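Glutathione S-transferase (Pseudomonas fluorescens, PDB 3M3M) probably catalyses the conjugation of glutathione to electrophilic substrates, as glutathione transferases do, and binds glutathione. Local coordinates at residues Y16-P28 / S69-F82. Residues are numbered along the deposited sequence; the frame is centred on the assembly and turned at random.
Sequences YKIKLMLNLLGLP and SNAILNFLADGSQF. With GSH (glutathione), chain B.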
ATOM      1  N   TYR A  16       0.879  -6.027  -0.837  1.00  6.91           N
ATOM      2  CA  TYR A  16       1.679  -6.032   0.371  1.00  7.55           C
ATOM      3  C   TYR A  16       0.950  -5.412   1.580  1.00  6.28           C
ATOM      4  O   TYR A  16       1.027  -5.905   2.728  1.00  6.99           O
ATOM      5  CB  TYR A  16       2.997  -5.283   0.118  1.00  6.08           C
ATOM      6  CG  TYR A  16       3.869  -5.185   1.370  1.00  6.94           C
ATOM      7  CD1 TYR A  16       4.001  -6.288   2.300  1.00  6.42           C
ATOM      8  CD2 TYR A  16       4.526  -3.963   1.630  1.00  7.61           C
ATOM      9  CE1 TYR A  16       4.827  -6.133   3.470  1.00  6.27           C
ATOM     10  CE2 TYR A  16       5.349  -3.799   2.792  1.00  7.21           C
ATOM     11  CZ  TYR A  16       5.499  -4.927   3.669  1.00  7.58           C
ATOM     12  OH  TYR A  16       6.257  -4.750   4.826  1.00 10.24           O
ATOM     13  N   LYS A  17       0.167  -4.325   1.359  1.00  6.59           N
ATOM     14  CA  LYS A  17      -0.631  -3.793   2.438  1.00  6.29           C
ATOM     15  C   LYS A  17      -1.457  -4.855   3.134  1.00  5.76           C
ATOM     16  O   LYS A  17      -1.530  -4.826   4.383  1.00  6.61           O
ATOM     17  CB  LYS A  17      -1.706  -2.791   1.886  1.00  6.38           C
ATOM     18  CG  LYS A  17      -1.110  -1.528   1.279  1.00  6.84           C
ATOM     19  CD  LYS A  17      -2.178  -0.815   0.450  1.00  4.85           C
ATOM     20  CE  LYS A  17      -1.553   0.377  -0.263  1.00  5.80           C
ATOM     21  NZ  LYS A  17      -2.581   1.133  -1.102  1.00  7.07           N
ATOM     22  N   ILE A  18      -2.032  -5.799   2.371  1.00  5.97           N
ATOM     23  CA  ILE A  18      -2.928  -6.812   2.938  1.00  7.65           C
ATOM     24  C   ILE A  18      -2.097  -7.947   3.607  1.00  8.00           C
ATOM     25  O   ILE A  18      -2.446  -8.406   4.722  1.00  8.66           O
ATOM     26  CB  ILE A  18      -3.839  -7.355   1.857  1.00  8.34           C
ATOM     27  CG1 ILE A  18      -4.552  -6.172   1.089  1.00  6.12           C
ATOM     28  CG2 ILE A  18      -4.894  -8.255   2.497  1.00  9.09           C
ATOM     29  CD1 ILE A  18      -5.130  -5.053   2.008  1.00  8.55           C
ATOM     30  N   LYS A  19      -1.004  -8.334   2.979  1.00  8.34           N
ATOM     31  CA  LYS A  19      -0.072  -9.327   3.649  1.00  9.99           C
ATOM     32  C   LYS A  19       0.333  -8.744   5.012  1.00 10.15           C
ATOM     33  O   LYS A  19       0.306  -9.432   6.054  1.00 10.01           O
ATOM     34  CB  LYS A  19       1.181  -9.533   2.768  1.00 11.12           C
ATOM     35  CG  LYS A  19       2.172 -10.529   3.473  1.00 11.88           C
ATOM     36  CD  LYS A  19       3.540 -10.522   2.769  1.00 10.71           C
ATOM     37  CE  LYS A  19       4.530 -11.446   3.593  1.00 11.24           C
ATOM     38  NZ  LYS A  19       5.864 -11.529   2.849  1.00 12.91           N
ATOM     39  N   LEU A  20       0.800  -7.487   4.991  1.00  7.50           N
ATOM     40  CA  LEU A  20       1.240  -6.878   6.275  1.00  8.34           C
ATOM     41  C   LEU A  20       0.122  -6.817   7.322  1.00  9.19           C
ATOM     42  O   LEU A  20       0.298  -7.238   8.485  1.00  8.62           O
ATOM     43  CB  LEU A  20       1.732  -5.425   5.978  1.00  6.93           C
ATOM     44  CG  LEU A  20       2.298  -4.651   7.203  1.00  6.42           C
ATOM     45  CD1 LEU A  20       3.375  -5.536   8.099  1.00  8.98           C
ATOM     46  CD2 LEU A  20       2.991  -3.356   6.633  1.00  6.29           C
HETATM   47  N   MSE A  21      -1.060  -6.329   6.892  1.00  7.13           N
HETATM   48  CA  MSE A  21      -2.196  -6.259   7.864  1.00  8.09           C
HETATM   49  C   MSE A  21      -2.618  -7.627   8.449  1.00  7.78           C
HETATM   50  O   MSE A  21      -2.786  -7.735   9.676  1.00  7.80           O
HETATM   51  CB  MSE A  21      -3.371  -5.633   7.153  1.00  6.19           C
HETATM   52  CG  MSE A  21      -4.654  -5.459   7.981  1.00 10.06           C
HETATM   53 SE   MSE A  21      -4.493  -3.828   9.129  1.00 23.89          SE
HETATM   54  CE  MSE A  21      -3.435  -4.484  10.668  1.00 13.71           C
ATOM     55  N   LEU A  22      -2.708  -8.642   7.591  1.00  7.32           N
ATOM     56  CA  LEU A  22      -3.055  -9.970   8.075  1.00  8.59           C
ATOM     57  C   LEU A  22      -2.036 -10.478   9.115  1.00  9.38           C
ATOM     58  O   LEU A  22      -2.443 -11.051  10.184  1.00  9.67           O
ATOM     59  CB  LEU A  22      -3.238 -10.954   6.892  1.00  9.13           C
ATOM     60  CG  LEU A  22      -4.490 -10.644   6.020  1.00  8.38           C
ATOM     61  CD1 LEU A  22      -4.257 -11.376   4.694  1.00 11.23           C
ATOM     62  CD2 LEU A  22      -5.744 -11.150   6.759  1.00  9.79           C
ATOM     63  N   ASN A  23      -0.752 -10.313   8.814  1.00  9.31           N
ATOM     64  CA  ASN A  23       0.297 -10.761   9.784  1.00  9.65           C
ATOM     65  C   ASN A  23       0.315  -9.929  11.067  1.00 10.48           C
ATOM     66  O   ASN A  23       0.457 -10.468  12.156  1.00 10.51           O
ATOM     67  CB  ASN A  23       1.696 -10.816   9.107  1.00  8.55           C
ATOM     68  CG  ASN A  23       1.784 -12.003   8.182  1.00 12.52           C
ATOM     69  OD1 ASN A  23       2.163 -13.113   8.644  1.00 13.00           O
ATOM     70  ND2 ASN A  23       1.350 -11.863   6.944  1.00 10.58           N
ATOM     71  N   LEU A  24       0.118  -8.617  10.962  1.00 10.81           N
ATOM     72  CA  LEU A  24       0.162  -7.772  12.171  1.00 10.53           C
ATOM     73  C   LEU A  24      -0.995  -8.225  13.111  1.00 11.08           C
ATOM     74  O   LEU A  24      -0.799  -8.219  14.318  1.00 11.06           O
ATOM     75  CB  LEU A  24      -0.104  -6.293  11.824  1.00  9.28           C
ATOM     76  CG  LEU A  24       1.128  -5.656  11.239  1.00  8.84           C
ATOM     77  CD1 LEU A  24       0.654  -4.252  10.600  1.00  8.51           C
ATOM     78  CD2 LEU A  24       2.288  -5.426  12.325  1.00  8.14           C
ATOM     79  N   LEU A  25      -2.114  -8.667  12.542  1.00 10.23           N
ATOM     80  CA  LEU A  25      -3.259  -9.090  13.337  1.00 10.26           C
ATOM     81  C   LEU A  25      -3.350 -10.604  13.628  1.00 10.89           C
ATOM     82  O   LEU A  25      -4.343 -11.048  14.279  1.00 12.12           O
ATOM     83  CB  LEU A  25      -4.596  -8.648  12.678  1.00 10.35           C
ATOM     84  CG  LEU A  25      -4.762  -7.135  12.898  1.00 12.64           C
ATOM     85  CD1 LEU A  25      -5.779  -6.589  11.858  1.00 18.88           C
ATOM     86  CD2 LEU A  25      -5.114  -6.716  14.342  1.00 16.46           C
ATOM     87  N   GLY A  26      -2.331 -11.370  13.181  1.00 11.29           N
ATOM     88  CA  GLY A  26      -2.313 -12.779  13.469  1.00 10.24           C
ATOM     89  C   GLY A  26      -3.420 -13.533  12.777  1.00 12.73           C
ATOM     90  O   GLY A  26      -3.935 -14.545  13.334  1.00 13.81           O
ATOM     91  N   LEU A  27      -3.917 -13.025  11.624  1.00 10.68           N
ATOM     92  CA  LEU A  27      -5.084 -13.668  10.998  1.00 12.07           C
ATOM     93  C   LEU A  27      -4.671 -14.700   9.924  1.00 14.85           C
ATOM     94  O   LEU A  27      -3.760 -14.451   9.137  1.00 14.22           O
ATOM     95  CB  LEU A  27      -6.008 -12.647  10.361  1.00 13.20           C
ATOM     96  CG  LEU A  27      -6.503 -11.499  11.221  1.00 15.08           C
ATOM     97  CD1 LEU A  27      -7.204 -10.438  10.361  1.00 15.76           C
ATOM     98  CD2 LEU A  27      -7.468 -12.079  12.256  1.00 16.75           C
ATOM     99  N   PRO A  28      -5.346 -15.856   9.899  1.00 15.93           N
ATOM    100  CA  PRO A  28      -4.861 -16.902   9.020  1.00 16.43           C
ATOM    101  C   PRO A  28      -5.391 -16.637   7.630  1.00 14.55           C
ATOM    102  O   PRO A  28      -6.449 -16.106   7.510  1.00 14.92           O
ATOM    103  CB  PRO A  28      -5.544 -18.196   9.566  1.00 17.51           C
ATOM    104  CG  PRO A  28      -6.773 -17.703  10.238  1.00 18.39           C
ATOM    105  CD  PRO A  28      -6.346 -16.350  10.870  1.00 16.39           C
ATOM    106  N   SER A  69      -7.536  -2.187  -1.927  1.00  7.10           N
ATOM    107  CA  SER A  69      -6.630  -2.476  -0.827  1.00  6.75           C
ATOM    108  C   SER A  69      -6.935  -1.615   0.366  1.00  6.26           C
ATOM    109  O   SER A  69      -6.921  -2.131   1.482  1.00  7.43           O
ATOM    110  CB  SER A  69      -5.139  -2.232  -1.254  1.00  8.47           C
ATOM    111  OG  SER A  69      -4.888  -0.880  -1.626  1.00  6.45           O
ATOM    112  N   ASN A  70      -7.212  -0.334   0.162  1.00  6.50           N
ATOM    113  CA  ASN A  70      -7.440   0.507   1.357  1.00  6.87           C
ATOM    114  C   ASN A  70      -8.794   0.212   2.045  1.00  8.67           C
ATOM    115  O   ASN A  70      -8.906   0.407   3.262  1.00  7.76           O
ATOM    116  CB  ASN A  70      -7.316   1.987   1.047  1.00  7.06           C
ATOM    117  CG  ASN A  70      -5.871   2.418   0.804  1.00  9.76           C
ATOM    118  OD1 ASN A  70      -4.931   1.657   0.978  1.00 13.92           O
ATOM    119  ND2 ASN A  70      -5.704   3.643   0.322  1.00 10.43           N
ATOM    120  N   ALA A  71      -9.780  -0.303   1.263  1.00  6.99           N
ATOM    121  CA  ALA A  71     -11.085  -0.684   1.918  1.00  7.44           C
ATOM    122  C   ALA A  71     -10.880  -2.004   2.654  1.00  8.37           C
ATOM    123  O   ALA A  71     -11.336  -2.150   3.770  1.00  7.57           O
ATOM    124  CB  ALA A  71     -12.183  -0.861   0.840  1.00  8.83           C
ATOM    125  N   ILE A  72     -10.074  -2.859   2.061  1.00  5.89           N
ATOM    126  CA  ILE A  72      -9.728  -4.125   2.777  1.00  8.26           C
ATOM    127  C   ILE A  72      -8.988  -3.841   4.091  1.00  8.05           C
ATOM    128  O   ILE A  72      -9.312  -4.454   5.133  1.00  8.42           O
ATOM    129  CB  ILE A  72      -8.911  -5.083   1.842  1.00  6.36           C
ATOM    130  CG1 ILE A  72      -9.774  -5.514   0.623  1.00  6.61           C
ATOM    131  CG2 ILE A  72      -8.424  -6.324   2.720  1.00  9.27           C
ATOM    132  CD1 ILE A  72      -8.825  -6.016  -0.524  1.00  9.55           C
ATOM    133  N   LEU A  73      -8.065  -2.881   4.127  1.00  6.55           N
ATOM    134  CA  LEU A  73      -7.424  -2.504   5.373  1.00  7.14           C
ATOM    135  C   LEU A  73      -8.474  -2.063   6.393  1.00  9.14           C
ATOM    136  O   LEU A  73      -8.393  -2.429   7.590  1.00  8.39           O
ATOM    137  CB  LEU A  73      -6.406  -1.372   5.171  1.00  8.85           C
ATOM    138  CG  LEU A  73      -5.137  -1.723   4.354  1.00  6.92           C
ATOM    139  CD1 LEU A  73      -4.278  -0.450   4.174  1.00  8.86           C
ATOM    140  CD2 LEU A  73      -4.367  -2.837   5.171  1.00  8.85           C
ATOM    141  N   ASN A  74      -9.443  -1.230   5.951  1.00  6.35           N
ATOM    142  CA  ASN A  74     -10.493  -0.828   6.942  1.00  7.58           C
ATOM    143  C   ASN A  74     -11.284  -2.024   7.504  1.00  8.59           C
ATOM    144  O   ASN A  74     -11.607  -2.020   8.750  1.00  9.89           O
ATOM    145  CB  ASN A  74     -11.428   0.177   6.280  1.00  8.14           C
ATOM    146  CG  ASN A  74     -10.871   1.655   6.390  1.00  8.42           C
ATOM    147  OD1 ASN A  74     -11.112   2.344   7.375  1.00  9.86           O
ATOM    148  ND2 ASN A  74     -10.032   2.050   5.472  1.00  6.62           N
ATOM    149  N   PHE A  75     -11.675  -2.961   6.629  1.00  8.13           N
ATOM    150  CA  PHE A  75     -12.455  -4.135   7.091  1.00  7.06           C
ATOM    151  C   PHE A  75     -11.608  -4.932   8.122  1.00  8.76           C
ATOM    152  O   PHE A  75     -12.143  -5.313   9.192  1.00 10.18           O
ATOM    153  CB  PHE A  75     -12.702  -5.017   5.922  1.00  7.97           C
ATOM    154  CG  PHE A  75     -13.392  -6.245   6.231  1.00 11.15           C
ATOM    155  CD1 PHE A  75     -14.758  -6.202   6.575  1.00 13.78           C
ATOM    156  CD2 PHE A  75     -12.687  -7.510   6.253  1.00 14.06           C
ATOM    157  CE1 PHE A  75     -15.477  -7.426   6.852  1.00 15.74           C
ATOM    158  CE2 PHE A  75     -13.434  -8.713   6.537  1.00 16.09           C
ATOM    159  CZ  PHE A  75     -14.775  -8.624   6.903  1.00 14.94           C
ATOM    160  N   LEU A  76     -10.325  -5.182   7.799  1.00  9.26           N
ATOM    161  CA  LEU A  76      -9.492  -6.028   8.722  1.00  8.59           C
ATOM    162  C   LEU A  76      -9.203  -5.340  10.031  1.00  9.89           C
ATOM    163  O   LEU A  76      -9.129  -5.987  11.125  1.00 11.43           O
ATOM    164  CB  LEU A  76      -8.155  -6.431   8.039  1.00  7.75           C
ATOM    165  CG  LEU A  76      -8.370  -7.331   6.836  1.00 11.01           C
ATOM    166  CD1 LEU A  76      -7.063  -7.588   6.016  1.00 10.43           C
ATOM    167  CD2 LEU A  76      -9.040  -8.676   7.243  1.00 11.16           C
ATOM    168  N   ALA A  77      -9.036  -4.038   9.991  1.00 10.31           N
ATOM    169  CA  ALA A  77      -8.531  -3.250  11.165  1.00 10.34           C
ATOM    170  C   ALA A  77      -9.663  -2.805  12.112  1.00 15.99           C
ATOM    171  O   ALA A  77      -9.416  -2.247  13.199  1.00 15.70           O
ATOM    172  CB  ALA A  77      -7.758  -1.984  10.713  1.00 10.77           C
ATOM    173  N   ASP A  78     -10.906  -2.882  11.624  1.00 17.83           N
ATOM    174  CA  ASP A  78     -11.948  -2.134  12.374  1.00 20.76           C
ATOM    175  C   ASP A  78     -12.056  -2.835  13.759  1.00 18.85           C
ATOM    176  O   ASP A  78     -12.039  -4.081  13.856  1.00 17.75           O
ATOM    177  CB  ASP A  78     -13.258  -2.202  11.643  1.00 23.33           C
ATOM    178  CG  ASP A  78     -14.406  -1.685  12.484  1.00 31.96           C
ATOM    179  OD1 ASP A  78     -15.283  -2.557  12.828  1.00 40.61           O
ATOM    180  OD2 ASP A  78     -14.288  -0.490  12.903  1.00 36.29           O
ATOM    181  N   GLY A  79     -12.111  -1.999  14.798  1.00 20.12           N
ATOM    182  CA  GLY A  79     -12.099  -2.523  16.188  1.00 20.21           C
ATOM    183  C   GLY A  79     -10.736  -2.846  16.743  1.00 20.31           C
ATOM    184  O   GLY A  79     -10.676  -3.396  17.856  1.00 22.95           O
ATOM    185  N   SER A  80      -9.635  -2.594  15.993  1.00 16.01           N
ATOM    186  CA  SER A  80      -8.286  -2.844  16.476  1.00 15.12           C
ATOM    187  C   SER A  80      -7.582  -1.540  16.779  1.00 13.56           C
ATOM    188  O   SER A  80      -8.091  -0.419  16.458  1.00 16.43           O
ATOM    189  CB  SER A  80      -7.418  -3.649  15.469  1.00 12.98           C
ATOM    190  OG  SER A  80      -7.082  -2.779  14.370  1.00 13.82           O
ATOM    191  N   GLN A  81      -6.357  -1.637  17.313  1.00 13.79           N
ATOM    192  CA  GLN A  81      -5.580  -0.459  17.591  1.00 14.05           C
ATOM    193  C   GLN A  81      -5.094   0.182  16.262  1.00 11.78           C
ATOM    194  O   GLN A  81      -4.428   1.250  16.316  1.00 13.34           O
ATOM    195  CB  GLN A  81      -4.312  -0.821  18.350  1.00 15.30           C
ATOM    196  CG  GLN A  81      -3.382  -1.808  17.611  1.00 19.12           C
ATOM    197  CD  GLN A  81      -3.714  -3.304  17.903  1.00 20.93           C
ATOM    198  OE1 GLN A  81      -4.885  -3.704  18.165  1.00 21.20           O
ATOM    199  NE2 GLN A  81      -2.661  -4.124  17.858  1.00 22.84           N
ATOM    200  N   PHE A  82      -5.341  -0.482  15.135  1.00 10.12           N
ATOM    201  CA  PHE A  82      -4.862   0.157  13.823  1.00  9.99           C
ATOM    202  C   PHE A  82      -5.858   1.079  13.156  1.00 10.67           C
ATOM    203  O   PHE A  82      -5.538   1.638  12.069  1.00  9.06           O
ATOM    204  CB  PHE A  82      -4.448  -0.957  12.850  1.00 10.19           C
ATOM    205  CG  PHE A  82      -3.377  -1.810  13.425  1.00  9.75           C
ATOM    206  CD1 PHE A  82      -2.072  -1.361  13.370  1.00 13.25           C
ATOM    207  CD2 PHE A  82      -3.660  -3.093  13.933  1.00 12.49           C
ATOM    208  CE1 PHE A  82      -1.018  -2.165  13.844  1.00 15.34           C
ATOM    209  CE2 PHE A  82      -2.604  -3.917  14.443  1.00 11.61           C
ATOM    210  CZ  PHE A  82      -1.305  -3.431  14.410  1.00 12.92           C
TER
HETATM  211  N1  GSH B 209      -7.049   1.284  -6.177  1.00  7.46           N
HETATM  212  CA1 GSH B 209      -6.645  -0.177  -6.203  1.00  7.66           C
HETATM  213  C1  GSH B 209      -6.233  -0.685  -4.818  1.00  6.80           C
HETATM  214  O11 GSH B 209      -6.499  -1.890  -4.539  1.00  9.19           O
HETATM  215  O12 GSH B 209      -5.602   0.098  -4.056  1.00 10.10           O
HETATM  216  CB1 GSH B 209      -5.457  -0.256  -7.216  1.00  9.25           C
HETATM  217  CG1 GSH B 209      -5.031  -1.690  -7.252  1.00  8.67           C
HETATM  218  CD1 GSH B 209      -4.113  -1.954  -8.465  1.00 10.21           C
HETATM  219  OE1 GSH B 209      -3.761  -0.925  -9.332  1.00 11.35           O
HETATM  220  N2  GSH B 209      -3.627  -3.206  -8.711  1.00  9.95           N
HETATM  221  CA2 GSH B 209      -2.745  -3.441  -9.854  1.00 12.26           C
HETATM  222  C2  GSH B 209      -3.492  -4.285 -10.792  1.00 12.51           C
HETATM  223  O2  GSH B 209      -4.255  -5.247 -10.285  1.00 11.93           O
HETATM  224  CB2 GSH B 209      -1.501  -4.187  -9.304  1.00 12.03           C
HETATM  225  SG2 GSH B 209      -0.550  -3.100  -8.092  1.00 19.54           S
HETATM  226  N3  GSH B 209      -3.415  -4.070 -12.095  1.00 13.58           N
HETATM  227  CA3 GSH B 209      -4.120  -5.008 -12.986  1.00 20.44           C
HETATM  228  C3  GSH B 209      -4.787  -4.324 -14.166  1.00 34.29           C
HETATM  229  O31 GSH B 209      -5.091  -4.989 -15.202  1.00 36.59           O
HETATM  230  O32 GSH B 209      -5.068  -3.117 -14.082  1.00 36.51           O
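K17 and S69 meet beside the bound glutathione. K17 NZ donates to S69 OG at 3.1 Å and to N70 OD1 at 3.2 Å. It lies above the N70 carbonyl plane, 38° out of it. The chain is extended beyond CG, which carries the ammonium group to the start of helix 69-77. S69 OG in turn donates to glutathione O12 at 2.7 Å, and S69 N donates to O11 of the same carboxylate. K17 is thus a second-shell residue to the ligand. E100 forms a salt bridge with K17 NZ and accepts a hydrogen bond from N70 ND2. A methionine in place of K17 would probably leave E100 without its counter-charge and S69 OG less firmly positioned for glutathione.

The remaining side-chain contacts are mainly apolar. The two helix segments run nearly parallel, at 9° and 9.5 Å between axes. I18 is a knob in a hole formed by S69, I72, L73 and L76. Its CD1 packs on I72 CG2 at 3.6 Å. M21, a selenomethionine, runs alongside L76, the two side chains pointing opposite ways, with CG against L76 CB. L76 CD1 and CD2 also meet L22, and CD2 reaches L27 CD1.

F82 receives a CH-pi contact. M21 CE lies over one ring face, 3.9 Å from the centroid, because the M21 chain bends at chi2 (80°) and chi3. L25 CD2 comes to the ring edge, 3.8 Å from F82 CE2. Q81 CG covers the opposite face near the rim.

Both helices belong to the thioredoxin-like N-terminal domain. I18, L22 and L27 also pack on strand 4-8. Helix 87-117 touches K17, N70 and L73, while helix 159-168 touches K17 and A77.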